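Local structure of putative prolyl-tRNA synthetase (Leishmania major, 5XIL) at residues A[11-16]-A[216-221]; A[15-20]-A[149-154]; A[273-278]-A[404-409]. The protein probably charges tRNA(Pro) with L-proline at the expense of ATP, this chain carrying its catalytic core, anticodon-binding and C-terminal zinc-binding domains. All blocks are in the same frame, centred on the assembly; numbering follows the deposited sequence.

Contact 1: A[11-16]-A[216-221]; sequences ENFSAW and TFIEAV. With MG (magnesium ion), chain F; ACT (acetate ion), chain D.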
loop_
_atom_site.group_PDB
_atom_site.type_symbol
_atom_site.label_atom_id
_atom_site.label_comp_id
_atom_site.label_asym_id
_atom_site.label_seq_id
_atom_site.Cartn_x
_atom_site.Cartn_y
_atom_site.Cartn_z
ATOM N N GLU A 11 -9.940 35.429 7.347
ATOM C CA GLU A 11 -9.822 36.584 6.474
ATOM C C GLU A 11 -9.594 36.301 5.045
ATOM O O GLU A 11 -10.175 36.977 4.211
ATOM C CB GLU A 11 -8.725 37.516 6.957
ATOM C CG GLU A 11 -9.006 38.030 8.344
ATOM C CD GLU A 11 -10.330 38.752 8.452
ATOM O OE1 GLU A 11 -10.667 39.528 7.541
ATOM O OE2 GLU A 11 -11.016 38.571 9.470
ATOM N N ASN A 12 -8.765 35.305 4.730
ATOM C CA ASN A 12 -8.551 34.906 3.373
ATOM C C ASN A 12 -8.172 33.418 3.326
ATOM O O ASN A 12 -7.026 33.063 3.307
ATOM C CB ASN A 12 -7.439 35.683 2.724
ATOM C CG ASN A 12 -7.360 35.401 1.262
ATOM O OD1 ASN A 12 -7.809 34.346 0.773
ATOM N ND2 ASN A 12 -6.748 36.317 0.536
ATOM N N PHE A 13 -9.176 32.579 3.310
ATOM C CA PHE A 13 -8.949 31.142 3.500
ATOM C C PHE A 13 -8.157 30.497 2.411
ATOM O O PHE A 13 -7.293 29.692 2.676
ATOM C CB PHE A 13 -10.304 30.472 3.662
ATOM C CG PHE A 13 -10.234 29.040 4.115
ATOM C CD1 PHE A 13 -9.639 28.716 5.305
ATOM C CD2 PHE A 13 -10.800 28.033 3.350
ATOM C CE1 PHE A 13 -9.594 27.439 5.774
ATOM C CE2 PHE A 13 -10.730 26.748 3.793
ATOM C CZ PHE A 13 -10.154 26.440 5.008
ATOM N N SER A 14 -8.410 30.853 1.157
ATOM C CA SER A 14 -7.596 30.317 0.071
ATOM C C SER A 14 -6.104 30.605 0.171
ATOM O O SER A 14 -5.302 29.738 -0.151
ATOM C CB SER A 14 -8.039 30.855 -1.265
ATOM O OG SER A 14 -9.327 30.426 -1.437
ATOM N N ALA A 15 -5.738 31.818 0.527
ATOM C CA ALA A 15 -4.347 32.167 0.672
ATOM C C ALA A 15 -3.726 31.509 1.917
ATOM O O ALA A 15 -2.579 31.116 1.913
ATOM C CB ALA A 15 -4.179 33.682 0.769
ATOM N N TRP A 16 -4.499 31.419 2.990
ATOM C CA TRP A 16 -4.064 30.710 4.159
ATOM C C TRP A 16 -3.704 29.255 3.785
ATOM O O TRP A 16 -2.640 28.769 4.140
ATOM C CB TRP A 16 -5.175 30.715 5.181
ATOM C CG TRP A 16 -4.884 29.824 6.323
ATOM C CD1 TRP A 16 -4.178 30.151 7.440
ATOM C CD2 TRP A 16 -5.317 28.472 6.502
ATOM N NE1 TRP A 16 -4.114 29.100 8.299
ATOM C CE2 TRP A 16 -4.771 28.031 7.746
ATOM C CE3 TRP A 16 -6.089 27.602 5.751
ATOM C CZ2 TRP A 16 -4.982 26.732 8.256
ATOM C CZ3 TRP A 16 -6.295 26.319 6.241
ATOM C CH2 TRP A 16 -5.715 25.888 7.485
ATOM N N THR A 216 -18.669 16.461 5.736
ATOM C CA THR A 216 -17.779 17.191 6.628
ATOM C C THR A 216 -18.083 18.689 6.526
ATOM O O THR A 216 -18.782 19.145 5.569
ATOM C CB THR A 216 -16.306 16.918 6.290
ATOM O OG1 THR A 216 -15.998 17.502 5.043
ATOM C CG2 THR A 216 -16.024 15.406 6.195
ATOM N N PHE A 217 -17.553 19.481 7.467
ATOM C CA PHE A 217 -17.866 20.895 7.546
ATOM C C PHE A 217 -16.601 21.703 7.596
ATOM O O PHE A 217 -15.690 21.411 8.443
ATOM C CB PHE A 217 -18.743 21.165 8.757
ATOM C CG PHE A 217 -18.919 22.625 9.055
ATOM C CD1 PHE A 217 -19.608 23.424 8.188
ATOM C CD2 PHE A 217 -18.364 23.222 10.194
ATOM C CE1 PHE A 217 -19.795 24.767 8.452
ATOM C CE2 PHE A 217 -18.575 24.551 10.472
ATOM C CZ PHE A 217 -19.293 25.320 9.569
ATOM N N ILE A 218 -16.536 22.679 6.714
ATOM C CA ILE A 218 -15.403 23.626 6.622
ATOM C C ILE A 218 -15.792 24.954 7.214
ATOM O O ILE A 218 -16.366 25.882 6.546
ATOM C CB ILE A 218 -14.894 23.759 5.194
ATOM C CG1 ILE A 218 -14.749 22.444 4.489
ATOM C CG2 ILE A 218 -13.566 24.546 5.116
ATOM C CD1 ILE A 218 -13.806 21.471 5.084
ATOM N N GLU A 219 -15.438 25.112 8.487
ATOM C CA GLU A 219 -15.892 26.231 9.277
ATOM C C GLU A 219 -15.464 27.576 8.740
ATOM O O GLU A 219 -16.203 28.539 8.860
ATOM C CB GLU A 219 -15.388 26.081 10.735
ATOM C CG GLU A 219 -16.218 26.938 11.722
ATOM C CD GLU A 219 -15.559 28.234 12.120
ATOM O OE1 GLU A 219 -14.313 28.175 12.259
ATOM O OE2 GLU A 219 -16.301 29.257 12.387
ATOM N N ALA A 220 -14.247 27.666 8.219
ATOM C CA ALA A 220 -13.684 28.984 7.883
ATOM C C ALA A 220 -14.497 29.648 6.823
ATOM O O ALA A 220 -14.555 30.853 6.759
ATOM C CB ALA A 220 -12.267 28.857 7.405
ATOM N N VAL A 221 -15.106 28.855 5.953
ATOM C CA VAL A 221 -15.902 29.382 4.830
ATOM C C VAL A 221 -17.392 29.004 4.912
ATOM O O VAL A 221 -18.151 29.448 4.090
ATOM C CB VAL A 221 -15.340 29.032 3.446
ATOM C CG1 VAL A 221 -14.037 29.791 3.149
ATOM C CG2 VAL A 221 -15.162 27.527 3.165
HETATM MG MG MG F . -18.346 30.119 12.371
HETATM C C ACT D . -9.850 26.917 -0.503
HETATM O O ACT D . -9.211 27.320 -1.465
HETATM O OXT ACT D . -11.116 26.907 -0.398
HETATM C CH3 ACT D . -9.005 26.409 0.629
HETATM O O HOH W 1 -18.400 29.080 10.411
HETATM O O HOH W 2 -20.309 31.104 12.293
HETATM O O HOH W 3 -18.289 31.031 14.171
HETATM O O HOH W 4 -17.432 31.484 11.419
#
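Phe13, in the first turn of helix 13-23, lays its ring against Ile218, Ala220 and Val221, where the chain turns away from strand 210-218. All the apolar touches between the segments run through the Phe13 side chain. Ala220 lies over one face: its CB is 3.7 Å from the Phe13 ring centroid, 27° off the normal and displaced toward the CD1-CE1 rim, a CH-pi contact. The two branched residues come at the ring obliquely, Ile218 CG2 at 3.8 Å from Phe13 CE2 and Val221 CG1 at 3.7 Å from Phe13 CD2. Met274 of helix 267-276 and the C-terminal Tyr512 also pack on Phe13.

Hydrogen bonds form within each segment: Val221 N bonds back to Ile218 O in the turn, and on the helix side Asn12 occupies the N-cap, its OD1 accepting from Ala15 N at 3.3 Å; the N-H points almost straight at the oxygen (168°) from well above the carbonyl plane. Ser14 OG donates to an acetate oxygen, O, at 3.1 Å. This ion, probably from the crystallisation liquor, is held by Tyr512 OH as well and brings its methyl carbon CH3 within 3.6 Å of Phe13 CE2.

Metal coordination belongs to the other segment. The Glu219 chain bends at chi2 (-101°) and carries OE2 to the magnesium ion, 2.2 Å away; four waters and His413 are the remaining ligands.

The short turn is thus divided chemically: Ile218, Ala220 and Val221 give the catalytic core an apolar seat for the start of the N-terminal helix, while the carboxylate between them in sequence serves a hydrated metal site, without an ionic or hydrogen-bonded link between the segments.

Contact 2: A[15-20]-A[149-154]; sequences AWYIDV and PFIRTR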
loop_
_atom_site.group_PDB
_atom_site.type_symbol
_atom_site.label_atom_id
_atom_site.label_comp_id
_atom_site.label_asym_id
_atom_site.label_seq_id
_atom_site.Cartn_x
_atom_site.Cartn_y
_atom_site.Cartn_z
ATOM N N ALA A 15 -5.738 31.818 0.527
ATOM C CA ALA A 15 -4.347 32.167 0.672
ATOM C C ALA A 15 -3.726 31.509 1.917
ATOM O O ALA A 15 -2.579 31.116 1.913
ATOM C CB ALA A 15 -4.179 33.682 0.769
ATOM N N TRP A 16 -4.499 31.419 2.990
ATOM C CA TRP A 16 -4.064 30.710 4.159
ATOM C C TRP A 16 -3.704 29.255 3.785
ATOM O O TRP A 16 -2.640 28.769 4.140
ATOM C CB TRP A 16 -5.175 30.715 5.181
ATOM C CG TRP A 16 -4.884 29.824 6.323
ATOM C CD1 TRP A 16 -4.178 30.151 7.440
ATOM C CD2 TRP A 16 -5.317 28.472 6.502
ATOM N NE1 TRP A 16 -4.114 29.100 8.299
ATOM C CE2 TRP A 16 -4.771 28.031 7.746
ATOM C CE3 TRP A 16 -6.089 27.602 5.751
ATOM C CZ2 TRP A 16 -4.982 26.732 8.256
ATOM C CZ3 TRP A 16 -6.295 26.319 6.241
ATOM C CH2 TRP A 16 -5.715 25.888 7.485
ATOM N N TYR A 17 -4.602 28.606 3.052
ATOM C CA TYR A 17 -4.455 27.159 2.784
ATOM C C TYR A 17 -3.209 26.962 1.921
ATOM O O TYR A 17 -2.397 26.088 2.197
ATOM C CB TYR A 17 -5.671 26.699 2.025
ATOM C CG TYR A 17 -5.714 25.235 1.673
ATOM C CD1 TYR A 17 -5.966 24.292 2.629
ATOM C CD2 TYR A 17 -5.584 24.815 0.374
ATOM C CE1 TYR A 17 -6.013 22.957 2.298
ATOM C CE2 TYR A 17 -5.650 23.481 0.028
ATOM C CZ TYR A 17 -5.863 22.559 1.020
ATOM O OH TYR A 17 -5.940 21.240 0.638
ATOM N N ILE A 18 -3.080 27.740 0.830
ATOM C CA ILE A 18 -1.888 27.648 0.013
ATOM C C ILE A 18 -0.591 27.902 0.769
ATOM O O ILE A 18 0.355 27.166 0.583
ATOM C CB ILE A 18 -1.946 28.603 -1.184
ATOM C CG1 ILE A 18 -2.920 28.084 -2.176
ATOM C CG2 ILE A 18 -0.608 28.697 -1.890
ATOM C CD1 ILE A 18 -3.499 29.206 -2.990
ATOM N N ASP A 19 -0.563 28.876 1.663
ATOM C CA ASP A 19 0.617 29.187 2.451
ATOM C C ASP A 19 0.910 28.001 3.393
ATOM O O ASP A 19 2.039 27.599 3.582
ATOM C CB ASP A 19 0.434 30.497 3.266
ATOM C CG ASP A 19 1.765 31.172 3.669
ATOM O OD1 ASP A 19 2.691 31.145 2.856
ATOM O OD2 ASP A 19 1.895 31.735 4.823
ATOM N N VAL A 20 -0.126 27.434 3.978
ATOM C CA VAL A 20 0.137 26.321 4.870
ATOM C C VAL A 20 0.714 25.136 4.147
ATOM O O VAL A 20 1.666 24.561 4.659
ATOM C CB VAL A 20 -1.120 25.928 5.636
ATOM C CG1 VAL A 20 -1.015 24.522 6.253
ATOM C CG2 VAL A 20 -1.413 27.035 6.608
ATOM N N PRO A 149 -5.455 22.054 -4.371
ATOM C CA PRO A 149 -4.737 20.837 -3.930
ATOM C C PRO A 149 -5.475 20.081 -2.832
ATOM O O PRO A 149 -6.099 20.686 -1.924
ATOM C CB PRO A 149 -3.413 21.366 -3.409
ATOM C CG PRO A 149 -3.236 22.725 -4.106
ATOM C CD PRO A 149 -4.635 23.273 -4.219
ATOM N N PHE A 150 -5.528 18.765 -3.014
ATOM C CA PHE A 150 -6.227 17.814 -2.140
ATOM C C PHE A 150 -7.688 18.029 -1.989
ATOM O O PHE A 150 -8.258 17.460 -1.044
ATOM C CB PHE A 150 -5.701 17.859 -0.702
ATOM C CG PHE A 150 -4.243 17.654 -0.574
ATOM C CD1 PHE A 150 -3.673 16.528 -1.079
ATOM C CD2 PHE A 150 -3.470 18.561 0.050
ATOM C CE1 PHE A 150 -2.320 16.268 -0.941
ATOM C CE2 PHE A 150 -2.109 18.344 0.194
ATOM C CZ PHE A 150 -1.527 17.169 -0.324
ATOM N N ILE A 151 -8.286 18.947 -2.712
ATOM C CA ILE A 151 -9.718 19.100 -2.618
ATOM C C ILE A 151 -10.299 18.682 -3.950
ATOM O O ILE A 151 -11.011 17.647 -4.004
ATOM C CB ILE A 151 -10.147 20.502 -2.202
ATOM C CG1 ILE A 151 -9.678 20.757 -0.754
ATOM C CG2 ILE A 151 -11.674 20.585 -2.247
ATOM C CD1 ILE A 151 -10.303 19.802 0.289
ATOM N N ARG A 152 -9.926 19.414 -4.988
ATOM C CA ARG A 152 -10.362 19.146 -6.383
ATOM C C ARG A 152 -9.189 19.346 -7.306
ATOM O O ARG A 152 -8.721 20.458 -7.510
ATOM C CB ARG A 152 -11.432 20.139 -6.821
ATOM C CG ARG A 152 -12.535 19.546 -7.701
ATOM C CD ARG A 152 -13.838 19.561 -6.923
ATOM N NE ARG A 152 -13.977 20.897 -6.330
ATOM C CZ ARG A 152 -14.583 21.188 -5.182
ATOM N NH1 ARG A 152 -15.158 20.230 -4.464
ATOM N NH2 ARG A 152 -14.623 22.456 -4.767
ATOM N N THR A 153 -8.696 18.255 -7.856
ATOM C CA THR A 153 -7.480 18.314 -8.655
ATOM C C THR A 153 -7.655 17.442 -9.834
ATOM O O THR A 153 -8.528 16.548 -9.825
ATOM C CB THR A 153 -6.252 17.839 -7.851
ATOM O OG1 THR A 153 -6.380 16.434 -7.567
ATOM C CG2 THR A 153 -6.216 18.560 -6.571
ATOM N N ARG A 154 -6.790 17.678 -10.825
ATOM C CA ARG A 154 -6.839 16.958 -12.103
ATOM C C ARG A 154 -6.349 15.515 -11.905
ATOM O O ARG A 154 -6.882 14.604 -12.506
ATOM C CB ARG A 154 -6.017 17.660 -13.189
#
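Tyr17 OH donates a short hydrogen bond, 2.6 Å, to Pro149 O. The hydroxyl stands above the carbonyl plane, 37° out of it, whereas the same oxygen lies at the edge of the tyrosine ring and close to the ring plane. With CG anti to the backbone N (chi1 -179°), Tyr17 is carried away from helix 13-23 and meets the loop with its phenolic end. There its OH also lies 3.6 Å from Phe150 CB and in plane with the edge of the Phe150 ring, 3.7 Å from CD2. Ile151 adds a looser touch, CG1 at 4.0 Å from Tyr17 OH.

Residues 149-154 belong to the loop joining the antiparallel strands 131-139 and 156-165, the motif 2 loop of class II synthetases. Within it Phe150 adopts a left-handed backbone conformation, and Ile151 and Arg152 together face a single residue, a classic beta bulge.

Helix 267-276 backs both partners: Met274 packs on Tyr17 and Ile151, and Ile269 on Phe150. Ile151 O accepts from Arg267 at the start of that helix, while Pro149 CD is a more distant apolar neighbour, 4.4 Å from Tyr17 CE2.

Contact 3: A[273-278]-A[404-409]; sequences IMVHGD and ARAKET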
loop_
_atom_site.group_PDB
_atom_site.type_symbol
_atom_site.label_atom_id
_atom_site.label_comp_id
_atom_site.label_asym_id
_atom_site.label_seq_id
_atom_site.Cartn_x
_atom_site.Cartn_y
_atom_site.Cartn_z
ATOM N N ILE A 273 -6.624 19.247 6.752
ATOM C CA ILE A 273 -5.964 20.554 6.812
ATOM C C ILE A 273 -6.914 21.677 7.098
ATOM O O ILE A 273 -6.707 22.476 8.019
ATOM C CB ILE A 273 -5.224 20.826 5.509
ATOM C CG1 ILE A 273 -4.040 19.860 5.308
ATOM C CG2 ILE A 273 -4.702 22.276 5.462
ATOM C CD1 ILE A 273 -3.617 19.776 3.872
ATOM N N MET A 274 -8.031 21.664 6.393
ATOM C CA MET A 274 -9.011 22.724 6.519
ATOM C C MET A 274 -9.694 22.691 7.872
ATOM O O MET A 274 -10.100 23.766 8.425
ATOM C CB MET A 274 -10.065 22.556 5.415
ATOM C CG MET A 274 -9.535 22.893 4.072
ATOM S SD MET A 274 -10.749 23.019 2.807
ATOM C CE MET A 274 -9.521 23.335 1.545
ATOM N N VAL A 275 -9.871 21.495 8.416
ATOM C CA VAL A 275 -10.562 21.349 9.696
ATOM C C VAL A 275 -9.661 21.732 10.888
ATOM O O VAL A 275 -10.088 22.433 11.820
ATOM C CB VAL A 275 -11.159 19.929 9.851
ATOM C CG1 VAL A 275 -11.689 19.714 11.267
ATOM C CG2 VAL A 275 -12.292 19.719 8.842
ATOM N N HIS A 276 -8.407 21.326 10.857
ATOM C CA HIS A 276 -7.555 21.469 12.049
ATOM C C HIS A 276 -6.531 22.562 12.026
ATOM O O HIS A 276 -6.005 22.952 13.096
ATOM C CB HIS A 276 -6.817 20.152 12.291
ATOM C CG HIS A 276 -7.697 19.018 12.643
ATOM N ND1 HIS A 276 -8.502 18.987 13.763
ATOM C CD2 HIS A 276 -7.852 17.841 12.039
ATOM C CE1 HIS A 276 -9.107 17.828 13.821
ATOM N NE2 HIS A 276 -8.764 17.136 12.752
ATOM N N GLY A 277 -6.182 23.036 10.855
ATOM C CA GLY A 277 -5.156 24.026 10.698
ATOM C C GLY A 277 -5.608 25.280 11.402
ATOM O O GLY A 277 -6.812 25.535 11.547
ATOM N N ASP A 278 -4.648 26.060 11.918
ATOM C CA ASP A 278 -5.004 27.303 12.613
ATOM C C ASP A 278 -4.196 28.453 12.101
ATOM O O ASP A 278 -3.493 28.348 11.061
ATOM C CB ASP A 278 -4.923 27.113 14.118
ATOM C CG ASP A 278 -3.460 26.882 14.623
ATOM O OD1 ASP A 278 -2.586 27.124 13.842
ATOM O OD2 ASP A 278 -3.324 26.389 15.803
ATOM N N ALA A 404 -12.634 16.397 19.697
ATOM C CA ALA A 404 -13.674 17.062 20.493
ATOM C C ALA A 404 -13.901 18.497 20.108
ATOM O O ALA A 404 -15.071 18.928 19.975
ATOM C CB ALA A 404 -13.386 16.897 22.042
ATOM N N ARG A 405 -12.834 19.249 19.867
ATOM C CA ARG A 405 -12.909 20.620 19.525
ATOM C C ARG A 405 -13.593 20.751 18.112
ATOM O O ARG A 405 -14.459 21.601 17.919
ATOM C CB ARG A 405 -11.529 21.247 19.474
ATOM C CG ARG A 405 -11.412 22.636 18.864
ATOM C CD ARG A 405 -11.826 23.723 19.848
ATOM N NE ARG A 405 -11.853 25.067 19.238
ATOM C CZ ARG A 405 -12.589 26.094 19.683
ATOM N NH1 ARG A 405 -13.373 25.951 20.740
ATOM N NH2 ARG A 405 -12.557 27.272 19.055
ATOM N N ALA A 406 -13.172 19.930 17.180
ATOM C CA ALA A 406 -13.778 19.924 15.833
ATOM C C ALA A 406 -15.230 19.524 15.882
ATOM O O ALA A 406 -16.034 20.194 15.230
ATOM C CB ALA A 406 -12.991 19.019 14.900
ATOM N N LYS A 407 -15.592 18.511 16.659
ATOM C CA LYS A 407 -16.986 18.073 16.776
ATOM C C LYS A 407 -17.909 19.205 17.320
ATOM O O LYS A 407 -19.059 19.419 16.820
ATOM C CB LYS A 407 -17.068 16.827 17.627
ATOM C CG LYS A 407 -18.405 16.136 17.619
ATOM C CD LYS A 407 -18.452 14.991 18.615
ATOM C CE LYS A 407 -19.890 14.490 18.861
ATOM N NZ LYS A 407 -20.339 13.799 17.618
ATOM N N GLU A 408 -17.416 19.900 18.331
ATOM C CA GLU A 408 -18.107 21.064 18.948
ATOM C C GLU A 408 -18.325 22.207 17.945
ATOM O O GLU A 408 -19.411 22.799 17.871
ATOM C CB GLU A 408 -17.287 21.629 20.148
ATOM C CG GLU A 408 -17.884 22.903 20.731
ATOM C CD GLU A 408 -17.031 23.555 21.841
ATOM O OE1 GLU A 408 -16.208 24.446 21.524
ATOM O OE2 GLU A 408 -17.198 23.163 23.012
ATOM N N THR A 409 -17.301 22.560 17.214
ATOM C CA THR A 409 -17.397 23.519 16.201
ATOM C C THR A 409 -18.511 23.091 15.140
ATOM O O THR A 409 -19.379 23.929 14.739
ATOM C CB THR A 409 -16.034 23.713 15.574
ATOM O OG1 THR A 409 -15.139 24.275 16.571
ATOM C CG2 THR A 409 -16.127 24.600 14.418
#
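A small apolar helix-to-helix contact, burying 75 Å² in all, joins the last turn of helix 267-276 in the catalytic core to the long helix 387-412, which follows the last strand of the sheet formed by 293-297, 330-332, 354-358, 367-372 and 378-382. Val275, His276 and Ala406 carry it. The backbones come nearest at Val275 and Ala406, whose CA atoms are 7.1 Å apart, a close spacing consistent with the small alanine side chain.

Ala406 directs its methyl group toward the core helix, where Val275 CG1 meets Ala406 CB at 3.9 Å. This branch of the valine is the one anti to the backbone N (chi1 171°). It does double duty, for Val275 CG1 also lies 4.0 Å above the plane of the neighbouring His276 ring, over its centre. The imidazole in turn approaches the alanine obliquely, CE1 at 4.2 Å from Ala406 CB. Its NE2 is hydrogen-bonded to Leu190 O, which should restrain the rotation of the ring; Pro193 packs on Ala406 nearby.

No polar bond crosses the contact. On helix 387-412 Arg405 NH1 and Glu408 OE1 form a salt bridge of 3.3 Å one turn apart. Farther along, Thr409 O is hydrogen-bonded to ND1 of His413, just beyond the helix, a second-shell link that should orient this magnesium ligand.

On the core side Gly277 leaves helical geometry, its N still bonded to Ile273 O, and Asp278 pairs with Arg373, just after strand 367-372. Helix 267-276 lies between two other helices: Ile273 and Met274 pack on helix 13-23, while Val275 and His276 meet helix 387-412.

Helix 13-23, with the residues just before it in contact 1, supplies the first segments of contacts 1 and 2. Contact 2 closes first, at 149-154 in the motif 2 loop; contact 1 reaches on to 216-221, at the end of strand 210-218, so the smaller closure is nested in the larger, with Ala15 and Trp16 shared. Contact 3 follows in series, from the end of helix 267-276 to helix 387-412. Trp16 NE1 joins the two regions through a probable hydrogen bond to Asp278 O. Glu219 of contact 1 also touches Thr409 of contact 3. Together they bind N-terminal helix, catalytic core and the long helix 387-412.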